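Local structure of ribose-phosphate pyrophosphokinase (Mycobacterium smegmatis, 5MP7) at the interface of chains A and B. The protein makes the central metabolite phosphoribosyl pyrophosphate, transferring the pyrophosphoryl group of ATP to the 1-hydroxyl of ribose 5-phosphate with the help of magnesium. Numbering follows the deposited sequence. Chains: chain A/B, Ribose-phosphate pyrophosphokinase.

The interface of chains A and B. Residues chain A 112-116, 119; chain B 50, 79-80, 83-84.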
loop_
_atom_site.group_PDB
_atom_site.type_symbol
_atom_site.label_atom_id
_atom_site.label_comp_id
_atom_site.label_asym_id
_atom_site.label_seq_id
_atom_site.Cartn_x
_atom_site.Cartn_y
_atom_site.Cartn_z
ATOM N N ARG A 112 -11.565 21.745 -54.641
ATOM C CA ARG A 112 -11.882 20.805 -53.563
ATOM C C ARG A 112 -11.925 21.582 -52.220
ATOM O O ARG A 112 -11.483 21.134 -51.143
ATOM C CB ARG A 112 -10.976 19.590 -53.537
ATOM C CG ARG A 112 -10.835 18.890 -54.864
ATOM C CD ARG A 112 -10.473 17.436 -54.502
ATOM N NE ARG A 112 -9.080 17.090 -54.725
ATOM C CZ ARG A 112 -8.450 17.088 -55.894
ATOM N NH1 ARG A 112 -9.067 17.454 -57.018
ATOM N NH2 ARG A 112 -7.171 16.723 -55.930
ATOM N N GLU A 113 -12.471 22.788 -52.343
ATOM C CA GLU A 113 -12.553 23.715 -51.265
ATOM C C GLU A 113 -14.024 24.017 -51.033
ATOM O O GLU A 113 -14.863 23.788 -51.904
ATOM C CB GLU A 113 -11.804 25.001 -51.619
ATOM C CG GLU A 113 -10.318 24.780 -51.678
ATOM C CD GLU A 113 -9.509 26.057 -51.633
ATOM O OE1 GLU A 113 -9.534 26.675 -50.552
ATOM O OE2 GLU A 113 -8.786 26.411 -52.584
ATOM N N PRO A 114 -14.335 24.566 -49.866
ATOM C CA PRO A 114 -15.658 25.112 -49.606
ATOM C C PRO A 114 -15.800 26.548 -50.115
ATOM O O PRO A 114 -14.806 27.233 -50.367
ATOM C CB PRO A 114 -15.695 25.129 -48.102
ATOM C CG PRO A 114 -14.267 25.448 -47.730
ATOM C CD PRO A 114 -13.417 24.750 -48.733
ATOM N N ILE A 115 -17.024 26.997 -50.247
ATOM C CA ILE A 115 -17.291 28.413 -50.412
ATOM C C ILE A 115 -17.856 28.878 -49.095
ATOM O O ILE A 115 -19.063 28.936 -48.883
ATOM C CB ILE A 115 -18.219 28.719 -51.603
ATOM C CG1 ILE A 115 -17.633 28.094 -52.855
ATOM C CG2 ILE A 115 -18.317 30.210 -51.793
ATOM C CD1 ILE A 115 -18.413 28.301 -54.131
ATOM N N SER A 116 -16.958 29.149 -48.172
ATOM C CA SER A 116 -17.345 29.434 -46.792
ATOM C C SER A 116 -18.205 30.673 -46.619
ATOM O O SER A 116 -19.002 30.720 -45.701
ATOM C CB SER A 116 -16.119 29.574 -45.950
ATOM O OG SER A 116 -15.564 28.317 -45.806
ATOM N N LEU A 119 -21.633 29.567 -47.142
ATOM C CA LEU A 119 -22.102 28.777 -45.995
ATOM C C LEU A 119 -22.542 29.680 -44.849
ATOM O O LEU A 119 -23.562 29.436 -44.262
ATOM C CB LEU A 119 -21.026 27.815 -45.496
ATOM C CG LEU A 119 -21.341 26.987 -44.253
ATOM C CD1 LEU A 119 -22.425 25.972 -44.531
ATOM C CD2 LEU A 119 -20.068 26.327 -43.756
ATOM N N VAL B 50 -9.823 24.847 -45.350
ATOM C CA VAL B 50 -9.925 23.390 -45.535
ATOM C C VAL B 50 -9.759 23.070 -47.006
ATOM O O VAL B 50 -10.324 23.748 -47.837
ATOM C CB VAL B 50 -11.285 22.868 -44.995
ATOM C CG1 VAL B 50 -11.770 21.654 -45.753
ATOM C CG2 VAL B 50 -11.174 22.513 -43.522
ATOM N N LEU B 79 -18.667 21.788 -40.186
ATOM C CA LEU B 79 -19.587 22.376 -41.159
ATOM C C LEU B 79 -18.881 22.764 -42.458
ATOM O O LEU B 79 -19.433 22.555 -43.538
ATOM C CB LEU B 79 -20.303 23.607 -40.625
ATOM C CG LEU B 79 -21.204 23.334 -39.440
ATOM C CD1 LEU B 79 -21.642 24.664 -38.852
ATOM C CD2 LEU B 79 -22.411 22.540 -39.809
ATOM N N ILE B 80 -17.676 23.322 -42.349
ATOM C CA ILE B 80 -16.891 23.702 -43.520
ATOM C C ILE B 80 -16.508 22.463 -44.355
ATOM O O ILE B 80 -16.584 22.508 -45.558
ATOM C CB ILE B 80 -15.667 24.569 -43.116
ATOM C CG1 ILE B 80 -16.155 25.969 -42.753
ATOM C CG2 ILE B 80 -14.657 24.718 -44.232
ATOM C CD1 ILE B 80 -15.207 26.716 -41.861
ATOM N N ASP B 83 -19.579 21.290 -46.284
ATOM C CA ASP B 83 -19.792 22.210 -47.426
ATOM C C ASP B 83 -18.868 21.843 -48.566
ATOM O O ASP B 83 -19.278 21.778 -49.716
ATOM C CB ASP B 83 -19.550 23.688 -47.016
ATOM C CG ASP B 83 -19.632 24.752 -48.240
ATOM O OD1 ASP B 83 -18.697 24.830 -49.108
ATOM O OD2 ASP B 83 -20.596 25.583 -48.311
ATOM N N ALA B 84 -17.621 21.583 -48.249
ATOM C CA ALA B 84 -16.674 21.210 -49.271
ATOM C C ALA B 84 -17.020 19.859 -49.940
ATOM O O ALA B 84 -16.860 19.711 -51.142
ATOM C CB ALA B 84 -15.272 21.174 -48.681
#
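A:Pro114 lies with its ring against helix 71-87 of the partner chain, held between B:Ile80, B:Asp83, B:Ala84 and B:Val50 of strand 48-52. Different parts of the ring serve different neighbours. The methyl CB of B:Ala84 lies over one face, 3.7 Å from the proline N, whereas the other two contacts meet the rim, close to the ring's plane. CG of A:Pro114 meets the gamma-methyl CG2 of B:Ile80 at 3.6 Å, the two side chains crossing at a slant. CD of A:Pro114 lies 3.4 Å from the backbone oxygen O of B:Val50. A:Pro114 hides 57 Å² of its surface against the partner, the largest value in the patch.

A polar anchor is the carboxylate of B:Asp83. Its CG stands anti to the backbone N (chi1 175°), which carries the group off the helix towards the chain A loop. There OD1 accepts a hydrogen bond of 3.0 Å from the backbone N of A:Ile115. The donor reaches the syn side of OD1 but sits 31° out of the carboxylate plane, and the angle of 143° at the hydrogen shows a moderately bent bond. The other oxygen, OD2, points towards A:Leu119, lying 3.6 Å from its CB, so the carboxylate spans the junction between the loop and the start of helix 116-127.

Further along, the CD2 methyl of A:Leu119 rests 4.1 Å from CG1 of B:Ile80 and also faces the backbone carbonyl of B:Leu79. CG2 of B:Ile80 faces the proline and CG1 the leucine, with OG of A:Ser116 about equally near both.

Repeated by the two-fold with the chains exchanged, this patch docks the loop leading into helix 116-127 onto helix 71-87. Its centre is about 25 Å from A:Lys202, the predicted active-site lysine of chain A. By joining two subunits of the homohexamer, it is likely to serve assembly.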